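Local coordinates for protein myosin-I heavy chain (Dictyostelium discoideum, PDB 5EJY) that works as an actin-based motor with ATPase activity in early phagocytosis and adhesion, this chain being the first MyTH4-FERM module of its tail, at residues H130-C133 and S134-P138; S170-I173 and L174-T178; L92-G95 and L96-S100; P187-T190 and E191-I195; K144-A147 and A148-T152. All coordinates share one frame; numbering follows the deposited sequence.

Contact 1 of 5, residues H130-C133 and S134-P138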
loop_
_atom_site.group_PDB
_atom_site.type_symbol
_atom_site.label_atom_id
_atom_site.label_comp_id
_atom_site.label_asym_id
_atom_site.label_seq_id
_atom_site.Cartn_x
_atom_site.Cartn_y
_atom_site.Cartn_z
ATOM N N HIS A 130 13.266 -17.663 4.711
ATOM C CA HIS A 130 13.008 -16.527 3.838
ATOM C C HIS A 130 11.622 -15.908 4.124
ATOM O O HIS A 130 11.492 -14.682 4.168
ATOM C CB HIS A 130 13.146 -16.976 2.376
ATOM C CG HIS A 130 13.162 -15.850 1.389
ATOM N ND1 HIS A 130 13.108 -16.059 0.028
ATOM C CD2 HIS A 130 13.207 -14.507 1.563
ATOM C CE1 HIS A 130 13.119 -14.894 -0.594
ATOM N NE2 HIS A 130 13.177 -13.936 0.312
ATOM N N PHE A 131 10.604 -16.745 4.343
ATOM C CA PHE A 131 9.270 -16.237 4.717
ATOM C C PHE A 131 9.392 -15.417 5.994
ATOM O O PHE A 131 8.768 -14.367 6.136
ATOM C CB PHE A 131 8.281 -17.370 5.020
ATOM C CG PHE A 131 8.007 -18.297 3.858
ATOM C CD1 PHE A 131 7.964 -17.823 2.557
ATOM C CD2 PHE A 131 7.760 -19.643 4.088
ATOM C CE1 PHE A 131 7.698 -18.676 1.499
ATOM C CE2 PHE A 131 7.505 -20.516 3.028
ATOM C CZ PHE A 131 7.480 -20.031 1.731
ATOM N N THR A 132 10.181 -15.918 6.940
ATOM C CA THR A 132 10.270 -15.301 8.257
ATOM C C THR A 132 11.008 -13.977 8.163
ATOM O O THR A 132 10.556 -12.980 8.712
ATOM C CB THR A 132 10.960 -16.253 9.285
ATOM O OG1 THR A 132 10.249 -17.491 9.311
ATOM C CG2 THR A 132 10.945 -15.644 10.698
ATOM N N CYS A 133 12.139 -13.972 7.459
ATOM C CA CYS A 133 12.892 -12.743 7.236
ATOM C C CYS A 133 12.047 -11.655 6.554
ATOM O O CYS A 133 12.284 -10.459 6.764
ATOM C CB CYS A 133 14.126 -13.024 6.380
ATOM S SG CYS A 133 15.424 -13.933 7.279
ATOM N N SER A 134 11.100 -12.085 5.720
ATOM C CA SER A 134 10.216 -11.172 4.988
ATOM C C SER A 134 9.082 -10.618 5.854
ATOM O O SER A 134 8.291 -9.791 5.385
ATOM C CB SER A 134 9.620 -11.889 3.772
ATOM O OG SER A 134 10.651 -12.401 2.922
ATOM N N THR A 135 8.999 -11.085 7.099
ATOM C CA THR A 135 7.895 -10.725 7.995
ATOM C C THR A 135 8.333 -9.954 9.254
ATOM O O THR A 135 7.721 -8.946 9.614
ATOM C CB THR A 135 7.046 -11.971 8.387
ATOM O OG1 THR A 135 6.754 -12.746 7.211
ATOM C CG2 THR A 135 5.708 -11.535 9.071
ATOM N N PHE A 136 9.373 -10.438 9.935
ATOM C CA PHE A 136 9.914 -9.757 11.114
ATOM C C PHE A 136 11.354 -10.225 11.341
ATOM O O PHE A 136 11.719 -11.342 10.954
ATOM C CB PHE A 136 9.079 -10.054 12.384
ATOM C CG PHE A 136 8.859 -11.515 12.622
ATOM C CD1 PHE A 136 9.856 -12.300 13.199
ATOM C CD2 PHE A 136 7.679 -12.126 12.217
ATOM C CE1 PHE A 136 9.675 -13.663 13.379
ATOM C CE2 PHE A 136 7.483 -13.489 12.399
ATOM C CZ PHE A 136 8.490 -14.260 12.980
ATOM N N PRO A 137 12.171 -9.374 11.961
ATOM C CA PRO A 137 13.560 -9.764 12.175
ATOM C C PRO A 137 13.755 -10.439 13.530
ATOM O O PRO A 137 12.876 -10.395 14.395
ATOM C CB PRO A 137 14.292 -8.428 12.126
ATOM C CG PRO A 137 13.297 -7.475 12.779
ATOM C CD PRO A 137 11.916 -7.985 12.396
ATOM N N PRO A 138 14.912 -11.100 13.711
ATOM C CA PRO A 138 15.271 -11.553 15.056
ATOM C C PRO A 138 15.410 -10.329 15.946
ATOM O O PRO A 138 15.644 -9.237 15.427
ATOM C CB PRO A 138 16.661 -12.201 14.855
ATOM C CG PRO A 138 16.737 -12.515 13.357
ATOM C CD PRO A 138 15.946 -11.398 12.706
#

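Contact 2 of 5, residues S170-I173 and L174-T178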
loop_
_atom_site.group_PDB
_atom_site.type_symbol
_atom_site.label_atom_id
_atom_site.label_comp_id
_atom_site.label_asym_id
_atom_site.label_seq_id
_atom_site.Cartn_x
_atom_site.Cartn_y
_atom_site.Cartn_z
ATOM N N SER A 170 17.146 -13.760 1.721
ATOM C CA SER A 170 16.796 -13.556 3.130
ATOM C C SER A 170 17.642 -12.455 3.726
ATOM O O SER A 170 17.137 -11.590 4.414
ATOM C CB SER A 170 17.000 -14.831 3.954
ATOM O OG SER A 170 16.110 -15.852 3.559
ATOM N N TYR A 171 18.947 -12.491 3.470
ATOM C CA TYR A 171 19.822 -11.454 3.996
ATOM C C TYR A 171 19.425 -10.090 3.451
ATOM O O TYR A 171 19.364 -9.105 4.187
ATOM C CB TYR A 171 21.288 -11.747 3.626
ATOM C CG TYR A 171 22.261 -10.829 4.324
ATOM C CD1 TYR A 171 22.637 -11.063 5.635
ATOM C CD2 TYR A 171 22.808 -9.729 3.671
ATOM C CE1 TYR A 171 23.530 -10.232 6.284
ATOM C CE2 TYR A 171 23.704 -8.891 4.310
ATOM C CZ TYR A 171 24.063 -9.150 5.618
ATOM O OH TYR A 171 24.946 -8.327 6.278
ATOM N N PHE A 172 19.180 -10.035 2.147
ATOM C CA PHE A 172 18.806 -8.773 1.512
ATOM C C PHE A 172 17.462 -8.243 2.059
ATOM O O PHE A 172 17.331 -7.057 2.341
ATOM C CB PHE A 172 18.739 -8.947 -0.006
ATOM C CG PHE A 172 18.464 -7.663 -0.750
ATOM C CD1 PHE A 172 19.356 -6.600 -0.686
ATOM C CD2 PHE A 172 17.312 -7.518 -1.507
ATOM C CE1 PHE A 172 19.098 -5.412 -1.367
ATOM C CE2 PHE A 172 17.047 -6.326 -2.191
ATOM C CZ PHE A 172 17.941 -5.277 -2.122
ATOM N N ILE A 173 16.476 -9.106 2.230
ATOM C CA ILE A 173 15.179 -8.575 2.733
ATOM C C ILE A 173 15.321 -8.071 4.184
ATOM O O ILE A 173 14.654 -7.122 4.596
ATOM C CB ILE A 173 13.993 -9.564 2.520
ATOM C CG1 ILE A 173 12.647 -8.803 2.464
ATOM C CG2 ILE A 173 13.949 -10.649 3.596
ATOM C CD1 ILE A 173 12.502 -7.935 1.233
ATOM N N LEU A 174 16.225 -8.662 4.963
ATOM C CA LEU A 174 16.448 -8.123 6.309
ATOM C C LEU A 174 17.020 -6.716 6.213
ATOM O O LEU A 174 16.642 -5.848 6.987
ATOM C CB LEU A 174 17.395 -8.993 7.145
ATOM C CG LEU A 174 16.942 -10.337 7.716
ATOM C CD1 LEU A 174 18.098 -10.926 8.549
ATOM C CD2 LEU A 174 15.695 -10.197 8.568
ATOM N N GLN A 175 17.946 -6.501 5.273
ATOM C CA GLN A 175 18.495 -5.159 5.047
ATOM C C GLN A 175 17.408 -4.166 4.591
ATOM O O GLN A 175 17.357 -3.029 5.052
ATOM C CB GLN A 175 19.582 -5.199 3.982
ATOM C CG GLN A 175 20.865 -5.917 4.371
ATOM C CD GLN A 175 21.764 -6.078 3.177
ATOM O OE1 GLN A 175 21.485 -6.874 2.280
ATOM N NE2 GLN A 175 22.835 -5.291 3.132
ATOM N N ARG A 176 16.567 -4.594 3.659
ATOM C CA ARG A 176 15.471 -3.747 3.174
ATOM C C ARG A 176 14.525 -3.315 4.310
ATOM O O ARG A 176 14.060 -2.167 4.367
ATOM C CB ARG A 176 14.695 -4.499 2.084
ATOM C CG ARG A 176 15.506 -4.770 0.798
ATOM C CD ARG A 176 15.371 -3.633 -0.214
ATOM N NE ARG A 176 13.971 -3.442 -0.576
ATOM C CZ ARG A 176 13.378 -2.260 -0.743
ATOM N NH1 ARG A 176 14.064 -1.127 -0.621
ATOM N NH2 ARG A 176 12.083 -2.214 -1.031
ATOM N N PHE A 177 14.204 -4.238 5.207
ATOM C CA PHE A 177 13.310 -3.894 6.315
ATOM C C PHE A 177 14.022 -3.033 7.366
ATOM O O PHE A 177 13.392 -2.237 8.052
ATOM C CB PHE A 177 12.676 -5.140 6.950
ATOM C CG PHE A 177 11.433 -5.613 6.246
ATOM C CD1 PHE A 177 10.303 -4.814 6.215
ATOM C CD2 PHE A 177 11.398 -6.855 5.605
ATOM C CE1 PHE A 177 9.150 -5.226 5.556
ATOM C CE2 PHE A 177 10.249 -7.272 4.956
ATOM C CZ PHE A 177 9.114 -6.455 4.939
ATOM N N THR A 178 15.338 -3.178 7.478
ATOM C CA THR A 178 16.082 -2.288 8.365
ATOM C C THR A 178 15.987 -0.867 7.819
ATOM O O THR A 178 15.871 0.100 8.567
ATOM C CB THR A 178 17.563 -2.708 8.482
ATOM O OG1 THR A 178 17.635 -4.068 8.934
ATOM C CG2 THR A 178 18.304 -1.807 9.468
#

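Contact 3 of 5, residues L92-G95 and L96-S100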
loop_
_atom_site.group_PDB
_atom_site.type_symbol
_atom_site.label_atom_id
_atom_site.label_comp_id
_atom_site.label_asym_id
_atom_site.label_seq_id
_atom_site.Cartn_x
_atom_site.Cartn_y
_atom_site.Cartn_z
ATOM N N LEU A 92 4.067 -17.325 11.241
ATOM C CA LEU A 92 4.313 -15.904 11.035
ATOM C C LEU A 92 3.332 -15.032 11.813
ATOM O O LEU A 92 3.684 -13.939 12.251
ATOM C CB LEU A 92 4.243 -15.559 9.547
ATOM C CG LEU A 92 5.247 -16.268 8.651
ATOM C CD1 LEU A 92 5.078 -15.764 7.206
ATOM C CD2 LEU A 92 6.657 -16.043 9.169
ATOM N N THR A 93 2.103 -15.506 11.976
ATOM C CA THR A 93 1.111 -14.740 12.737
ATOM C C THR A 93 1.536 -14.669 14.196
ATOM O O THR A 93 1.490 -13.604 14.822
ATOM C CB THR A 93 -0.305 -15.355 12.627
ATOM O OG1 THR A 93 -0.667 -15.464 11.241
ATOM C CG2 THR A 93 -1.334 -14.472 13.323
ATOM N N LYS A 94 1.993 -15.793 14.741
ATOM C CA LYS A 94 2.423 -15.782 16.138
ATOM C C LYS A 94 3.654 -14.882 16.314
ATOM O O LYS A 94 3.709 -14.053 17.219
ATOM C CB LYS A 94 2.700 -17.202 16.638
ATOM C CG LYS A 94 1.452 -18.082 16.764
ATOM C CD LYS A 94 0.598 -17.699 17.972
ATOM C CE LYS A 94 -0.692 -18.524 18.012
ATOM N NZ LYS A 94 -1.529 -18.167 19.189
ATOM N N GLY A 95 4.638 -15.033 15.433
ATOM C CA GLY A 95 5.878 -14.277 15.573
ATOM C C GLY A 95 5.717 -12.784 15.336
ATOM O O GLY A 95 6.357 -11.960 16.008
ATOM N N LEU A 96 4.876 -12.417 14.372
ATOM C CA LEU A 96 4.682 -10.999 14.072
ATOM C C LEU A 96 4.020 -10.293 15.262
ATOM O O LEU A 96 4.415 -9.187 15.637
ATOM C CB LEU A 96 3.854 -10.804 12.789
ATOM C CG LEU A 96 3.620 -9.343 12.378
ATOM C CD1 LEU A 96 4.963 -8.617 12.135
ATOM C CD2 LEU A 96 2.718 -9.233 11.127
ATOM N N ALA A 97 3.032 -10.949 15.859
ATOM C CA ALA A 97 2.254 -10.365 16.945
ATOM C C ALA A 97 2.914 -10.468 18.323
ATOM O O ALA A 97 2.644 -9.651 19.209
ATOM C CB ALA A 97 0.842 -10.996 16.981
ATOM N N ILE A 98 3.760 -11.479 18.508
ATOM C CA ILE A 98 4.346 -11.767 19.819
ATOM C C ILE A 98 5.870 -11.694 19.721
ATOM O O ILE A 98 6.528 -12.656 19.319
ATOM C CB ILE A 98 3.889 -13.162 20.351
ATOM C CG1 ILE A 98 2.354 -13.272 20.339
ATOM C CG2 ILE A 98 4.406 -13.411 21.761
ATOM C CD1 ILE A 98 1.836 -14.720 20.332
ATOM N N GLU A 99 6.428 -10.542 20.072
ATOM C CA GLU A 99 7.844 -10.297 19.820
ATOM C C GLU A 99 8.709 -11.305 20.556
ATOM O O GLU A 99 9.819 -11.632 20.122
ATOM C CB GLU A 99 8.241 -8.885 20.248
ATOM C CG GLU A 99 9.578 -8.460 19.676
ATOM C CD GLU A 99 10.289 -7.439 20.534
ATOM O OE1 GLU A 99 9.807 -6.287 20.606
ATOM O OE2 GLU A 99 11.326 -7.797 21.142
ATOM N N SER A 100 8.199 -11.802 21.672
ATOM C CA SER A 100 8.990 -12.693 22.507
ATOM C C SER A 100 9.021 -14.132 21.988
ATOM O O SER A 100 9.620 -14.999 22.618
ATOM C CB SER A 100 8.498 -12.641 23.962
ATOM O OG SER A 100 7.124 -12.967 24.043
#

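Contact 4 of 5, residues P187-T190 and E191-I195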
loop_
_atom_site.group_PDB
_atom_site.type_symbol
_atom_site.label_atom_id
_atom_site.label_comp_id
_atom_site.label_asym_id
_atom_site.label_seq_id
_atom_site.Cartn_x
_atom_site.Cartn_y
_atom_site.Cartn_z
ATOM N N PRO A 187 2.389 -11.992 5.327
ATOM C CA PRO A 187 2.297 -12.148 3.868
ATOM C C PRO A 187 1.060 -12.921 3.397
ATOM O O PRO A 187 0.697 -13.948 3.984
ATOM C CB PRO A 187 3.560 -12.947 3.537
ATOM C CG PRO A 187 4.539 -12.472 4.530
ATOM C CD PRO A 187 3.774 -12.202 5.807
ATOM N N SER A 188 0.419 -12.415 2.348
ATOM C CA SER A 188 -0.655 -13.137 1.666
ATOM C C SER A 188 -0.075 -14.340 0.935
ATOM O O SER A 188 1.139 -14.441 0.758
ATOM C CB SER A 188 -1.320 -12.232 0.628
ATOM O OG SER A 188 -0.384 -11.815 -0.344
ATOM N N VAL A 189 -0.940 -15.237 0.475
ATOM C CA VAL A 189 -0.474 -16.365 -0.332
ATOM C C VAL A 189 0.286 -15.927 -1.590
ATOM O O VAL A 189 1.277 -16.545 -1.979
ATOM C CB VAL A 189 -1.634 -17.292 -0.743
ATOM C CG1 VAL A 189 -1.140 -18.342 -1.751
ATOM C CG2 VAL A 189 -2.232 -17.953 0.481
ATOM N N THR A 190 -0.171 -14.863 -2.236
ATOM C CA THR A 190 0.499 -14.406 -3.451
ATOM C C THR A 190 1.937 -13.980 -3.161
ATOM O O THR A 190 2.856 -14.267 -3.934
ATOM C CB THR A 190 -0.245 -13.245 -4.112
ATOM O OG1 THR A 190 -1.601 -13.629 -4.339
ATOM C CG2 THR A 190 0.400 -12.910 -5.444
ATOM N N GLU A 191 2.132 -13.291 -2.045
ATOM C CA GLU A 191 3.474 -12.866 -1.667
ATOM C C GLU A 191 4.359 -14.060 -1.297
ATOM O O GLU A 191 5.526 -14.128 -1.695
ATOM C CB GLU A 191 3.402 -11.852 -0.514
ATOM C CG GLU A 191 4.768 -11.348 -0.043
ATOM C CD GLU A 191 4.667 -10.452 1.187
ATOM O OE1 GLU A 191 3.535 -10.058 1.576
ATOM O OE2 GLU A 191 5.721 -10.125 1.767
ATOM N N LEU A 192 3.810 -14.999 -0.531
ATOM C CA LEU A 192 4.568 -16.186 -0.128
ATOM C C LEU A 192 5.025 -16.998 -1.331
ATOM O O LEU A 192 6.133 -17.534 -1.344
ATOM C CB LEU A 192 3.746 -17.071 0.824
ATOM C CG LEU A 192 3.492 -16.494 2.220
ATOM C CD1 LEU A 192 2.462 -17.320 2.951
ATOM C CD2 LEU A 192 4.795 -16.439 3.014
ATOM N N GLU A 193 4.170 -17.089 -2.345
ATOM C CA GLU A 193 4.541 -17.782 -3.583
ATOM C C GLU A 193 5.775 -17.164 -4.232
ATOM O O GLU A 193 6.700 -17.876 -4.622
ATOM C CB GLU A 193 3.352 -17.833 -4.549
ATOM C CG GLU A 193 2.249 -18.759 -4.056
ATOM C CD GLU A 193 0.992 -18.725 -4.908
ATOM O OE1 GLU A 193 0.628 -17.637 -5.413
ATOM O OE2 GLU A 193 0.359 -19.794 -5.063
ATOM N N SER A 194 5.797 -15.839 -4.331
ATOM C CA SER A 194 6.968 -15.119 -4.833
ATOM C C SER A 194 8.209 -15.311 -3.960
ATOM O O SER A 194 9.302 -15.580 -4.463
ATOM C CB SER A 194 6.660 -13.622 -4.951
ATOM O OG SER A 194 5.683 -13.385 -5.947
ATOM N N ILE A 195 8.050 -15.151 -2.647
ATOM C CA ILE A 195 9.171 -15.319 -1.731
ATOM C C ILE A 195 9.759 -16.716 -1.877
ATOM O O ILE A 195 10.976 -16.876 -1.986
ATOM C CB ILE A 195 8.738 -15.114 -0.262
ATOM C CG1 ILE A 195 8.304 -13.661 -0.037
ATOM C CG2 ILE A 195 9.883 -15.482 0.689
ATOM C CD1 ILE A 195 7.596 -13.435 1.290
HETATM O O HOH W 1 1.047 -9.882 0.891
HETATM O O HOH W 2 3.239 -14.154 -6.718
#

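Contact 5 of 5, residues K144-A147 and A148-T152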
loop_
_atom_site.group_PDB
_atom_site.type_symbol
_atom_site.label_atom_id
_atom_site.label_comp_id
_atom_site.label_asym_id
_atom_site.label_seq_id
_atom_site.Cartn_x
_atom_site.Cartn_y
_atom_site.Cartn_z
ATOM N N LYS A 144 22.692 -10.700 15.247
ATOM C CA LYS A 144 24.069 -10.837 14.763
ATOM C C LYS A 144 24.463 -12.299 14.547
ATOM O O LYS A 144 25.171 -12.627 13.598
ATOM C CB LYS A 144 25.049 -10.149 15.707
ATOM C CG LYS A 144 24.767 -8.673 15.904
ATOM C CD LYS A 144 25.833 -7.800 15.268
ATOM C CE LYS A 144 25.909 -6.439 15.958
ATOM N NZ LYS A 144 26.893 -5.529 15.306
ATOM N N TYR A 145 23.996 -13.180 15.424
ATOM C CA TYR A 145 24.273 -14.599 15.271
ATOM C C TYR A 145 23.583 -15.127 14.030
ATOM O O TYR A 145 24.143 -15.930 13.290
ATOM C CB TYR A 145 23.799 -15.379 16.498
ATOM C CG TYR A 145 24.525 -14.996 17.762
ATOM C CD1 TYR A 145 25.759 -15.574 18.083
ATOM C CD2 TYR A 145 23.995 -14.059 18.631
ATOM C CE1 TYR A 145 26.425 -15.218 19.250
ATOM C CE2 TYR A 145 24.658 -13.699 19.790
ATOM C CZ TYR A 145 25.872 -14.284 20.092
ATOM O OH TYR A 145 26.529 -13.928 21.246
ATOM N N PHE A 146 22.355 -14.674 13.798
ATOM C CA PHE A 146 21.608 -15.160 12.655
ATOM C C PHE A 146 22.210 -14.594 11.385
ATOM O O PHE A 146 22.319 -15.285 10.382
ATOM C CB PHE A 146 20.103 -14.814 12.747
ATOM C CG PHE A 146 19.337 -15.266 11.550
ATOM C CD1 PHE A 146 19.157 -16.615 11.301
ATOM C CD2 PHE A 146 18.851 -14.350 10.636
ATOM C CE1 PHE A 146 18.475 -17.045 10.162
ATOM C CE2 PHE A 146 18.176 -14.780 9.488
ATOM C CZ PHE A 146 17.982 -16.120 9.264
ATOM N N ALA A 147 22.613 -13.331 11.432
ATOM C CA ALA A 147 23.244 -12.723 10.265
ATOM C C ALA A 147 24.552 -13.434 9.912
ATOM O O ALA A 147 24.884 -13.607 8.736
ATOM C CB ALA A 147 23.490 -11.244 10.515
ATOM N N ALA A 148 25.300 -13.842 10.930
ATOM C CA ALA A 148 26.545 -14.581 10.674
ATOM C C ALA A 148 26.220 -15.899 9.986
ATOM O O ALA A 148 26.904 -16.338 9.050
ATOM C CB ALA A 148 27.303 -14.813 11.981
ATOM N N TYR A 149 25.146 -16.526 10.438
ATOM C CA TYR A 149 24.716 -17.794 9.877
ATOM C C TYR A 149 24.351 -17.654 8.394
ATOM O O TYR A 149 24.705 -18.507 7.576
ATOM C CB TYR A 149 23.537 -18.343 10.683
ATOM C CG TYR A 149 23.087 -19.708 10.237
ATOM C CD1 TYR A 149 23.893 -20.823 10.443
ATOM C CD2 TYR A 149 21.861 -19.889 9.623
ATOM C CE1 TYR A 149 23.487 -22.078 10.045
ATOM C CE2 TYR A 149 21.440 -21.135 9.219
ATOM C CZ TYR A 149 22.269 -22.233 9.434
ATOM O OH TYR A 149 21.881 -23.483 9.036
ATOM N N LEU A 150 23.646 -16.573 8.056
ATOM C CA LEU A 150 23.275 -16.296 6.667
ATOM C C LEU A 150 24.514 -16.110 5.783
ATOM O O LEU A 150 24.626 -16.701 4.726
ATOM C CB LEU A 150 22.415 -15.021 6.588
ATOM C CG LEU A 150 20.978 -15.111 7.113
ATOM C CD1 LEU A 150 20.274 -13.764 6.980
ATOM C CD2 LEU A 150 20.226 -16.183 6.353
ATOM N N LYS A 151 25.417 -15.244 6.213
ATOM C CA LYS A 151 26.564 -14.899 5.382
ATOM C C LYS A 151 27.470 -16.112 5.194
ATOM O O LYS A 151 27.956 -16.375 4.088
ATOM C CB LYS A 151 27.330 -13.722 5.985
ATOM C CG LYS A 151 26.493 -12.475 6.142
ATOM C CD LYS A 151 27.336 -11.227 6.332
ATOM C CE LYS A 151 27.891 -10.727 5.002
ATOM N NZ LYS A 151 28.613 -9.430 5.176
ATOM N N THR A 152 27.685 -16.866 6.266
ATOM C CA THR A 152 28.458 -18.102 6.149
ATOM C C THR A 152 27.817 -19.013 5.115
ATOM O O THR A 152 28.499 -19.630 4.289
ATOM C CB THR A 152 28.555 -18.851 7.489
ATOM O OG1 THR A 152 29.267 -18.043 8.435
ATOM C CG2 THR A 152 29.284 -20.177 7.307
#

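Contact 1 of 5, residues H130-C133 and S134-P138
His-130 O is gripped twice by Ser-134, whose backbone N and hydroxyl both bond to it where helix 119-133 of the MyTH4 domain runs out. The two donors reach the carbonyl oxygen from opposite faces of its plane. The hydroxyl bond is the shorter, Ser-134 OG lying 2.7 Å from His-130 O; with OG turned anti to its own carbonyl carbon (chi1 -57°), the serine side chain folds back along the helix it has just left. One residue on, Thr-135 repeats the device, its OG1 donating to Phe-131 O at 2.8 Å, so the carbonyls of His-130 and Phe-131 are both satisfied from the residues just beyond the helix. Thr-132 O also serves two donors: Phe-136 N arrives almost straight on at 3.1 Å, whereas Thr-135 N, at 2.9 Å, stands well above the carbonyl plane. Outside the turn, Arg-183 bonds to Ser-134 O, Tyr-106 to Phe-136 O, and Thr-132 OG1 gives its own bond to Leu-128 O. The threonine's methyl is left for apolar packing: Thr-132 CG2 rests 3.6 Å from both CE1 and CZ of Phe-136.

Contact 2 of 5, residues S170-I173 and L174-T178
Phe-172 and Arg-176, one helical turn apart, lie side by side and point the same way, with Arg-176 CG over one face of the ring. This CG makes a CH-pi contact 3.9 Å from the ring centroid, displaced toward the rim, and CD follows at 3.6 Å from Phe-172 CZ. Bends at chi2 and chi3 carry the guanidinium onward, its plane 26° from that of the ring, to salt bridges with Asp-218 and Glu-225. Gln-175 meets the same ring quite differently: its amide stands nearly upright to it, 83° between planes, with OE1 at the ring edge, 3.7 Å from Phe-172 CD1. The same oxygen also meets Tyr-171, 3.4 Å from its CD2, the amide plane 50° from that ring, while NE2 bonds to Pro-3 O. Replaced by alanine, Gln-175 would probably leave a gap between the two aromatic rings and deprive Pro-3 O of this donor. Further round, Ile-173 runs alongside Phe-177, CG1 touching CE2 at 3.8 Å. Backbone i to i+4 bonds run beneath these side chains. Such i to i+3 and i to i+4 neighbours are those of a regular alpha-helix, here helix 161-180 of the MyTH4 domain, whose arginine reaches the adjoining FERM region.

Contact 3 of 5, residues L92-G95 and L96-S100
Leu-96 N bonds to Leu-92 O at 2.9 Å near the end of helix 81-97, and the tight side of the contact lies around this pair. Leu-92 is buried against Thr-135 and Val-186, inside the domain. The isobutyl end of Leu-96 leads away from the preceding turn and meets Phe-136. Buried Gly-95 shares this inner side: the Phe-136 ring comes against its backbone, which has no side chain in the way.

Lys-94 and Ile-98 form a looser pair beside helix 53-70. They run side by side in the same direction, yet their nearest side-chain atoms, Lys-94 CD and Ile-98 CD1, are 4.0 Å apart. A bend at chi2 (-74°) turns the lysine chain toward the isoleucine. Closer is the approach to the backbone, with Ile-98 CB 3.3 Å from Lys-94 O, the oxygen that also accepts from Ile-98 N at 2.9 Å. Thr-93 and Ala-97 make the solvent side, joined by a backbone bond of 3.2 Å from Ala-97 N to Thr-93 O. This is a helix C-terminus of the MyTH4 bundle, two of whose final carbonyls, those of Gly-95 and Leu-96, accept from Arg-102 of the next helix, 102-112.

Contact 4 of 5, residues P187-T190 and E191-I195
Ser-188 OG stands between its backbone N and its carbonyl carbon (chi1 60°), and from there it receives a weak capping bond from Glu-191 N at 3.4 Å. Glu-191 takes the contrasting shape, fully stretched with CG anti to the backbone N (chi1 180°), which carries its carboxylate back over Pro-187. There OE1 lies 3.3 Å from Pro-187 CA and OE2 extends toward CG of the same ring. A water closes the gap to the N-cap residue: it accepts from Ser-188 N and donates to Glu-191 OE1 at 2.6 Å. OE2 has a salt bridge to Arg-183 and a hydrogen bond from Ser-219, so the carboxylate is probably held firmly in its rotation.

Leu-192 also packs on the proline, CD2 3.7 Å from Pro-187 CB, and its N donates to Ser-188 O at 3.0 Å. Further along, Val-189 CG1 crosses the end of Glu-193, 3.8 Å from CD. A second water donates to Thr-190 O and bonds with Ser-194 OG, supplementing the weak backbone bond from Ser-194 N. Pro-187 O, by contrast, is buried with no polar partner in the model. Glu-272, on helix 264-277, accepts from Val-189 N. A serine N-cap with a first turn reinforced from outside marks the start of helix 189-196, where the MyTH4 domain meets the FERM region.

Contact 5 of 5, residues K144-A147 and A148-T152
Lys-144 O accepts from Ala-148 N at 2.9 Å, the first of four backbone bonds in which each carbonyl serves an NH four residues on. Tyr-145 O takes Tyr-149 N, Phe-146 O takes Leu-150 N, and Ala-147 O takes Lys-151 N in a nearly straight bond (167° at the hydrogen). The next carbonyl, Ala-148 O, accepts twice from Thr-152, its N at 2.9 Å and its hydroxyl OG1 at 3.0 Å, the two reaching the oxygen from opposite faces of its plane; the threonine hydroxyl thus finds an acceptor within the helix itself.

Two polar ends, of Tyr-149 and Lys-151, have partners elsewhere. Tyr-149 OH bonds to Ser-113 OG, while the Lys-151 ammonium is shared among Asp-8, with which it forms a salt bridge, Gln-4 OE1 and Leu-6 O. Before departing, the lysine chain passes the helix backbone, CG lying 3.3 Å from Ala-147 O.

Alongside lies an apolar pair. Phe-146, its CG anti to the backbone N (chi1 178°), brings its ring beneath Leu-150, whose CG makes a CH-pi contact over the face, 4.1 Å from the centroid. The leucine methyls spread along the ring's far end, CD1 3.4 Å from Phe-146 CE2 and CD2 3.7 Å from CZ. With an alanine in place of Phe-146, Leu-150 would probably lose the surface beneath its branch, and Tyr-106 the ring it meets edge to face. The whole is a regular alpha-helix, 143-155, of the MyTH4 domain, its Phe-146 and Leu-150 directed against helices 119-133 and 161-180.

In the fold
All five contacts belong to the helical MyTH4 domain, and along the chain they come in the order contact 3, 1, 5, 2, 4. Contact 1, at the end of helix 119-133, is the hub: it touches each of the others, with centres between about 8 Å (contact 2) and about 14 Å (contact 5) away. Contacts 2 and 5, on helices 161-180 and 143-155, pack together, as do contacts 3 and 4, on helices 81-97 and 189-196. Contacts 4 and 5 are farthest apart, about 24 Å between centres. Local turns are thus joined into one bundle, while contacts 2 and 4 also reach residues of the FERM region, linking the MyTH4 and FERM parts of this module.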